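Local coordinates for protein putative aspartyl-tRNA synthetase (Leishmania major, PDB 6OD8) that probably catalyses the ATP-dependent attachment of L-aspartate to tRNA(Asp), releasing AMP and diphosphate, as a class II aminoacyl-tRNA synthetase, at residues Pro275-Asp286 and Gly313-Asp321; Ile74-Pro82 and Ser160-Val168. All blocks are in the same frame, centred on the assembly; numbering follows the deposited sequence.

Overall arrangement
Interaction 1 belongs to the class II catalytic domain, where helix 276-283 lies against strand 310-319; with 289-297 this strand forms motif 2, so the contact lies in the catalytic core. Interaction 2 belongs to the OB-fold domain, where the loop 74-82 meets the turn that leads into strand 164-168. Within one chain the two sit on opposite sides of the chain's centre, their centres about 50 Å apart and their nearest atoms about 28 Å apart. The dimer brings the domains together otherwise: D286 and R319 of interaction 1 form salt bridges with R94, R110 and D111 of the second subunit's OB-fold region, and D321 packs on H73 there, just before that subunit's loop 74-82.

Interaction 1 (Pro275-Asp286 and Gly313-Asp321); sequences PQLYKQMVLQGD and GLDVEMRID. With EDO (1,2-ethanediol), chain G; EDO (1,2-ethanediol), chain D.
K279 extends from helix 276-283 toward the strand and places its ammonium group between two acidic side chains of 313-319. NZ donates to D315 OD2 at 2.9 Å, using the anti lone pair of that oxygen, and forms a longer salt bridge of 3.5 Å to E317 OE1. A third partner is the backbone: V316 O takes a hydrogen bond from the same NZ at 3.0 Å, with the nitrogen well above the carbonyl plane. The lysine chain is extended beyond CG and crosses both acids at about a right angle, its CG and CD lying against E317 CB. P275, at the N-cap position of the helix, brings CG and CD of its ring onto the D315 carboxylate, CD 3.4 Å from OD1; a 1,2-ethanediol donates to that same oxygen.

The helix runs at 29° to the strand, their axes 8.2 Å apart at closest approach. In class II synthetases this strand is the second of the antiparallel pair called motif 2, and here it pairs with 289-297 on one side and 523-529 on the other. Toward the helix's C-terminal end L283 takes over from the charges, with L283 CD1 resting 3.5 Å from M318 C and also touching E317 CG. Beyond it, one water joins L283 O to R319 NE.

Further out, E317 and Q280 have partners of their own. The bend of E317 at chi2 (80°) lays its carboxylate against the flank of the helix, OE1 toward the K279 side chain and OE2 beside Q280 CG; OE2 is also salt-bridged to R488. Q280 OE1 receives Q276 NE2 at 3.0 Å, and Q280 is hydrogen-bonded to Y512 and H523. R319 makes a cation-pi contact with W521 and is salt-bridged to D111 of the second subunit.

Interaction 2 (Ile74-Pro82 and Ser160-Val168); sequences IPVSELSRP and SHSDIELKV
S80 and H161 have the nearest CA atoms of the two segments, 6.6 Å apart, and each belongs to a type I turn: E78 to R81 on one side, H161 to I164 on the other. The first turn follows the short 3-10 segment 76-78; the second leads directly into strand 164-168. That strand belongs to an OB-fold barrel, where it runs parallel to 114-121 and antiparallel to 142-151, closing the barrel in the way characteristic of this fold. The loop 74-82 precedes the barrel's first strand, 88-100, and packs against the turn that enters strand 164-168.

The imidazole of H161 lies between V76, L79 and S80. L79 CB stands over one face, 4.3 Å from the ring centroid and 9° off its normal, in a CH-pi contact. At the ring's edge, S80 OG and H161 ND1 share a hydrogen bond of 2.7 Å in which either could be the donor. At the other ring nitrogen, V76 O comes to 2.8 Å from H161 NE2, set obliquely to the ring, while V76 CG1 lies near CD2.

Beside the histidine the contact turns apolar. I164 has CG1 between its backbone N and carbonyl carbon (chi1 61°), which directs the CG1-CD1 branch toward the 78-81 turn, CD1 3.7 Å from L79 CB and close to L79 O as well. Further along the strand, L79 CD1 meets L166 CD1 at 4.2 Å, and both leucines also touch I91 of strand 88-100, joining the loop to the interior of the barrel.

On the exposed side, D163 OD1 lies 3.2 Å from S80 OG, a weak bond whose proton is not settled, and a water sits 3.1 Å from that same OG while donating weakly to S160 O.

Interaction 1 (Pro275-Asp286 and Gly313-Asp321)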
# COMPACT_ATOMS: atom_id res chain seq x y z
N PRO A 275 -0.92 4.52 -12.65
CA PRO A 275 -2.03 3.59 -12.89
C PRO A 275 -3.24 4.26 -13.53
O PRO A 275 -4.33 3.71 -13.47
CB PRO A 275 -2.35 3.07 -11.49
CG PRO A 275 -2.10 4.29 -10.62
CD PRO A 275 -0.89 4.97 -11.24
N GLN A 276 -3.07 5.46 -14.10
CA GLN A 276 -4.19 6.25 -14.62
C GLN A 276 -5.20 5.44 -15.44
O GLN A 276 -6.39 5.45 -15.16
CB GLN A 276 -3.67 7.40 -15.49
CG GLN A 276 -4.78 8.23 -16.13
CD GLN A 276 -5.58 8.99 -15.09
OE1 GLN A 276 -5.00 9.57 -14.17
NE2 GLN A 276 -6.89 8.95 -15.20
N LEU A 277 -4.73 4.77 -16.48
CA LEU A 277 -5.67 4.08 -17.36
C LEU A 277 -6.40 2.94 -16.62
O LEU A 277 -7.62 2.79 -16.77
CB LEU A 277 -4.95 3.54 -18.59
CG LEU A 277 -4.09 4.50 -19.41
CD1 LEU A 277 -3.69 3.81 -20.71
CD2 LEU A 277 -4.82 5.81 -19.71
N TYR A 278 -5.67 2.15 -15.83
CA TYR A 278 -6.29 1.02 -15.13
C TYR A 278 -7.30 1.48 -14.08
O TYR A 278 -8.35 0.85 -13.92
CB TYR A 278 -5.21 0.14 -14.49
CG TYR A 278 -4.37 -0.53 -15.54
CD1 TYR A 278 -4.91 -1.51 -16.35
CD2 TYR A 278 -3.04 -0.16 -15.73
CE1 TYR A 278 -4.16 -2.11 -17.34
CE2 TYR A 278 -2.28 -0.78 -16.73
CZ TYR A 278 -2.84 -1.73 -17.52
OH TYR A 278 -2.08 -2.33 -18.50
N LYS A 279 -6.99 2.54 -13.32
CA LYS A 279 -7.94 2.93 -12.30
C LYS A 279 -9.26 3.41 -12.92
O LYS A 279 -10.32 3.17 -12.35
CB LYS A 279 -7.35 3.97 -11.34
CG LYS A 279 -7.05 5.38 -11.93
CD LYS A 279 -6.48 6.28 -10.82
CE LYS A 279 -6.01 7.60 -11.41
NZ LYS A 279 -5.84 8.65 -10.36
N GLN A 280 -9.23 4.00 -14.12
CA GLN A 280 -10.49 4.27 -14.79
C GLN A 280 -11.17 2.99 -15.27
O GLN A 280 -12.40 2.86 -15.19
CB GLN A 280 -10.26 5.19 -16.00
CG GLN A 280 -9.68 6.53 -15.67
CD GLN A 280 -9.57 7.38 -16.95
OE1 GLN A 280 -8.48 7.66 -17.44
NE2 GLN A 280 -10.71 7.71 -17.52
N MET A 281 -10.41 2.06 -15.85
CA MET A 281 -11.02 0.85 -16.38
C MET A 281 -11.69 0.04 -15.28
O MET A 281 -12.72 -0.59 -15.52
CB MET A 281 -9.95 0.01 -17.08
CG MET A 281 -9.34 0.76 -18.29
SD MET A 281 -7.79 0.01 -18.91
CE MET A 281 -8.55 -1.48 -19.50
N VAL A 282 -11.15 0.06 -14.06
CA VAL A 282 -11.75 -0.75 -13.00
C VAL A 282 -13.12 -0.21 -12.62
O VAL A 282 -14.03 -0.97 -12.28
CB VAL A 282 -10.80 -0.84 -11.79
CG1 VAL A 282 -11.46 -1.64 -10.66
CG2 VAL A 282 -9.50 -1.53 -12.21
N LEU A 283 -13.31 1.11 -12.70
CA LEU A 283 -14.64 1.66 -12.43
C LEU A 283 -15.66 1.16 -13.45
O LEU A 283 -16.86 1.02 -13.14
CB LEU A 283 -14.59 3.18 -12.44
CG LEU A 283 -13.72 3.91 -11.43
CD1 LEU A 283 -14.22 5.34 -11.31
CD2 LEU A 283 -13.63 3.24 -10.08
N GLN A 284 -15.23 0.86 -14.66
CA GLN A 284 -16.15 0.30 -15.64
C GLN A 284 -16.46 -1.17 -15.38
O GLN A 284 -17.31 -1.74 -16.08
CB GLN A 284 -15.59 0.49 -17.06
CG GLN A 284 -15.09 1.94 -17.35
CD GLN A 284 -15.93 3.04 -16.71
OE1 GLN A 284 -17.15 2.98 -16.69
NE2 GLN A 284 -15.26 4.06 -16.18
N GLY A 285 -15.79 -1.79 -14.41
CA GLY A 285 -16.21 -3.10 -13.94
C GLY A 285 -17.10 -3.00 -12.71
O GLY A 285 -17.27 -3.98 -11.97
N ASP A 286 -17.62 -1.80 -12.47
CA ASP A 286 -18.63 -1.44 -11.46
C ASP A 286 -18.06 -1.32 -10.05
O ASP A 286 -18.84 -1.25 -9.09
CB ASP A 286 -19.82 -2.41 -11.46
CG ASP A 286 -20.64 -2.32 -12.76
OD1 ASP A 286 -20.42 -1.35 -13.51
OD2 ASP A 286 -21.46 -3.23 -13.04
N GLY A 313 3.14 6.64 -6.03
CA GLY A 313 1.91 7.37 -6.29
C GLY A 313 0.79 6.92 -5.37
O GLY A 313 0.60 5.73 -5.12
N LEU A 314 0.06 7.90 -4.85
CA LEU A 314 -1.16 7.69 -4.09
C LEU A 314 -2.30 8.10 -5.02
O LEU A 314 -2.45 9.29 -5.32
CB LEU A 314 -1.14 8.53 -2.81
CG LEU A 314 0.14 8.56 -1.98
CD1 LEU A 314 0.03 9.51 -0.78
CD2 LEU A 314 0.44 7.12 -1.44
N ASP A 315 -3.05 7.12 -5.53
CA ASP A 315 -3.97 7.38 -6.63
C ASP A 315 -5.39 7.07 -6.20
O ASP A 315 -5.61 6.13 -5.42
CB ASP A 315 -3.58 6.55 -7.87
CG ASP A 315 -2.62 7.26 -8.76
OD1 ASP A 315 -1.39 7.07 -8.57
OD2 ASP A 315 -3.10 8.03 -9.63
N VAL A 316 -6.33 7.87 -6.69
CA VAL A 316 -7.74 7.76 -6.34
C VAL A 316 -8.55 7.91 -7.63
O VAL A 316 -8.23 8.75 -8.47
CB VAL A 316 -8.15 8.83 -5.29
CG1 VAL A 316 -9.65 8.78 -5.00
CG2 VAL A 316 -7.34 8.67 -3.99
N GLU A 317 -9.59 7.08 -7.78
CA GLU A 317 -10.56 7.30 -8.86
C GLU A 317 -11.94 6.95 -8.32
O GLU A 317 -12.07 6.05 -7.49
CB GLU A 317 -10.22 6.47 -10.13
CG GLU A 317 -10.89 6.97 -11.46
CD GLU A 317 -10.18 8.17 -12.09
OE1 GLU A 317 -9.04 8.50 -11.67
OE2 GLU A 317 -10.74 8.78 -13.02
N MET A 318 -12.98 7.69 -8.77
CA MET A 318 -14.31 7.48 -8.20
C MET A 318 -15.38 7.89 -9.20
O MET A 318 -15.17 8.78 -10.03
CB MET A 318 -14.48 8.28 -6.91
CG MET A 318 -14.24 9.80 -7.16
SD MET A 318 -14.31 10.75 -5.64
CE MET A 318 -16.10 10.89 -5.54
N ARG A 319 -16.56 7.25 -9.10
CA ARG A 319 -17.72 7.73 -9.84
C ARG A 319 -18.08 9.14 -9.41
O ARG A 319 -17.88 9.53 -8.25
CB ARG A 319 -18.94 6.87 -9.58
CG ARG A 319 -18.84 5.46 -9.96
CD ARG A 319 -20.15 4.82 -9.57
NE ARG A 319 -20.06 3.40 -9.76
CZ ARG A 319 -20.94 2.55 -9.28
NH1 ARG A 319 -21.99 2.99 -8.59
NH2 ARG A 319 -20.75 1.26 -9.50
N ILE A 320 -18.68 9.90 -10.32
CA ILE A 320 -19.31 11.16 -9.94
C ILE A 320 -20.77 11.12 -10.35
O ILE A 320 -21.13 10.55 -11.38
CB ILE A 320 -18.60 12.38 -10.55
CG1 ILE A 320 -18.65 12.38 -12.06
CG2 ILE A 320 -17.14 12.42 -10.13
CD1 ILE A 320 -18.33 13.74 -12.63
N ASP A 321 -21.62 11.72 -9.51
CA ASP A 321 -23.03 11.85 -9.83
C ASP A 321 -23.24 12.95 -10.86
O ASP A 321 -23.91 12.76 -11.88
CB ASP A 321 -23.86 12.18 -8.58
CG ASP A 321 -23.92 11.03 -7.56
OD1 ASP A 321 -24.06 11.33 -6.36
OD2 ASP A 321 -23.86 9.86 -7.95
C1 EDO G . -0.78 2.89 -18.57
O1 EDO G . 0.16 3.97 -18.38
C2 EDO G . -1.40 2.51 -17.22
O2 EDO G . -2.06 3.63 -16.59
C1 EDO D . 0.57 10.43 -8.71
O1 EDO D . 1.03 11.27 -9.76
C2 EDO D . 1.04 9.04 -9.05
O2 EDO D . 0.27 8.50 -10.11
O HOH W 1 -18.04 2.05 -10.89

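Interaction 2 (Ile74-Pro82 and Ser160-Val168)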
# COMPACT_ATOMS: atom_id res chain seq x y z
N ILE A 74 14.89 -5.08 27.44
CA ILE A 74 14.17 -3.82 27.61
C ILE A 74 14.62 -2.86 26.50
O ILE A 74 15.82 -2.58 26.40
CB ILE A 74 14.43 -3.19 28.98
CG1 ILE A 74 14.15 -4.19 30.12
CG2 ILE A 74 13.64 -1.88 29.15
CD1 ILE A 74 12.72 -4.64 30.21
N PRO A 75 13.71 -2.33 25.69
CA PRO A 75 14.12 -1.32 24.70
C PRO A 75 14.52 -0.00 25.36
O PRO A 75 14.00 0.37 26.41
CB PRO A 75 12.88 -1.16 23.81
CG PRO A 75 11.75 -1.64 24.63
CD PRO A 75 12.29 -2.69 25.56
N VAL A 76 15.45 0.70 24.72
CA VAL A 76 15.92 1.97 25.25
C VAL A 76 14.75 2.93 25.47
O VAL A 76 14.76 3.74 26.40
CB VAL A 76 16.98 2.58 24.31
CG1 VAL A 76 17.50 3.89 24.87
CG2 VAL A 76 18.13 1.60 24.13
N SER A 77 13.70 2.82 24.64
CA SER A 77 12.57 3.75 24.72
C SER A 77 11.86 3.67 26.06
O SER A 77 11.25 4.65 26.50
CB SER A 77 11.59 3.47 23.58
OG SER A 77 11.19 2.10 23.55
N GLU A 78 11.95 2.52 26.75
CA GLU A 78 11.21 2.28 27.98
C GLU A 78 11.97 2.68 29.24
O GLU A 78 11.41 2.57 30.33
CB GLU A 78 10.82 0.80 28.07
CG GLU A 78 9.76 0.34 27.06
CD GLU A 78 9.48 -1.16 27.12
OE1 GLU A 78 10.04 -1.86 28.00
OE2 GLU A 78 8.70 -1.66 26.28
N LEU A 79 13.21 3.16 29.12
CA LEU A 79 14.10 3.28 30.28
C LEU A 79 13.69 4.37 31.26
O LEU A 79 14.24 4.40 32.37
CB LEU A 79 15.53 3.54 29.80
CG LEU A 79 16.20 2.31 29.22
CD1 LEU A 79 17.59 2.64 28.66
CD2 LEU A 79 16.27 1.25 30.30
N SER A 80 12.77 5.25 30.90
CA SER A 80 12.34 6.27 31.84
C SER A 80 11.08 5.87 32.60
O SER A 80 10.66 6.62 33.49
CB SER A 80 12.14 7.60 31.11
OG SER A 80 13.40 8.22 30.90
N ARG A 81 10.50 4.71 32.30
CA ARG A 81 9.41 4.18 33.10
C ARG A 81 9.80 4.15 34.58
O ARG A 81 10.89 3.65 34.91
CB ARG A 81 9.04 2.77 32.63
CG ARG A 81 8.14 2.71 31.39
CD ARG A 81 8.15 1.32 30.74
NE ARG A 81 8.16 0.24 31.74
CZ ARG A 81 8.23 -1.06 31.45
NH1 ARG A 81 8.29 -1.46 30.18
NH2 ARG A 81 8.23 -1.96 32.42
N PRO A 82 8.98 4.69 35.48
CA PRO A 82 9.39 4.79 36.89
C PRO A 82 9.63 3.45 37.56
O PRO A 82 10.38 3.40 38.54
CB PRO A 82 8.23 5.55 37.54
CG PRO A 82 7.05 5.21 36.68
CD PRO A 82 7.59 5.15 35.28
N SER A 160 18.28 11.87 25.32
CA SER A 160 16.84 12.03 25.45
C SER A 160 16.33 11.54 26.80
O SER A 160 15.31 12.05 27.29
CB SER A 160 16.12 11.32 24.31
OG SER A 160 16.33 9.92 24.35
N HIS A 161 17.00 10.57 27.42
CA HIS A 161 16.67 10.13 28.78
C HIS A 161 17.54 10.89 29.78
O HIS A 161 18.40 10.33 30.45
CB HIS A 161 16.87 8.62 28.92
CG HIS A 161 15.89 7.81 28.15
ND1 HIS A 161 14.57 7.65 28.54
CD2 HIS A 161 16.03 7.08 27.01
CE1 HIS A 161 13.95 6.87 27.67
NE2 HIS A 161 14.82 6.51 26.73
N SER A 162 17.29 12.20 29.86
CA SER A 162 18.16 13.08 30.63
C SER A 162 18.04 12.87 32.14
O SER A 162 18.95 13.25 32.88
CB SER A 162 17.83 14.53 30.29
OG SER A 162 16.47 14.79 30.57
N ASP A 163 16.95 12.27 32.60
CA ASP A 163 16.70 12.12 34.03
C ASP A 163 17.44 10.93 34.64
O ASP A 163 17.53 10.85 35.87
CB ASP A 163 15.20 11.94 34.26
CG ASP A 163 14.62 10.79 33.45
OD1 ASP A 163 15.02 10.62 32.27
OD2 ASP A 163 13.77 10.05 33.99
N ILE A 164 17.96 10.01 33.82
CA ILE A 164 18.52 8.76 34.32
C ILE A 164 19.87 8.50 33.68
O ILE A 164 20.25 9.09 32.66
CB ILE A 164 17.58 7.56 34.07
CG1 ILE A 164 17.37 7.38 32.57
CG2 ILE A 164 16.26 7.73 34.82
CD1 ILE A 164 17.01 6.00 32.16
N GLU A 165 20.59 7.55 34.28
CA GLU A 165 21.89 7.13 33.82
C GLU A 165 22.03 5.64 34.12
O GLU A 165 21.52 5.16 35.13
CB GLU A 165 22.99 7.93 34.52
CG GLU A 165 24.40 7.47 34.20
CD GLU A 165 25.45 8.34 34.84
OE1 GLU A 165 25.46 8.45 36.08
OE2 GLU A 165 26.25 8.93 34.08
N LEU A 166 22.72 4.92 33.24
CA LEU A 166 22.91 3.48 33.39
C LEU A 166 24.25 3.18 34.05
O LEU A 166 25.30 3.64 33.57
CB LEU A 166 22.83 2.78 32.03
CG LEU A 166 21.53 2.91 31.24
CD1 LEU A 166 21.57 2.05 29.99
CD2 LEU A 166 20.34 2.54 32.12
N LYS A 167 24.23 2.41 35.13
CA LYS A 167 25.45 1.92 35.78
C LYS A 167 25.72 0.50 35.29
O LYS A 167 25.06 -0.46 35.71
CB LYS A 167 25.33 1.98 37.30
N VAL A 168 26.72 0.36 34.42
CA VAL A 168 26.94 -0.88 33.66
C VAL A 168 27.59 -1.94 34.53
O VAL A 168 28.66 -1.71 35.11
CB VAL A 168 27.79 -0.60 32.42
CG1 VAL A 168 28.05 -1.90 31.66
CG2 VAL A 168 27.12 0.46 31.53
O HOH W 2 12.83 10.56 28.91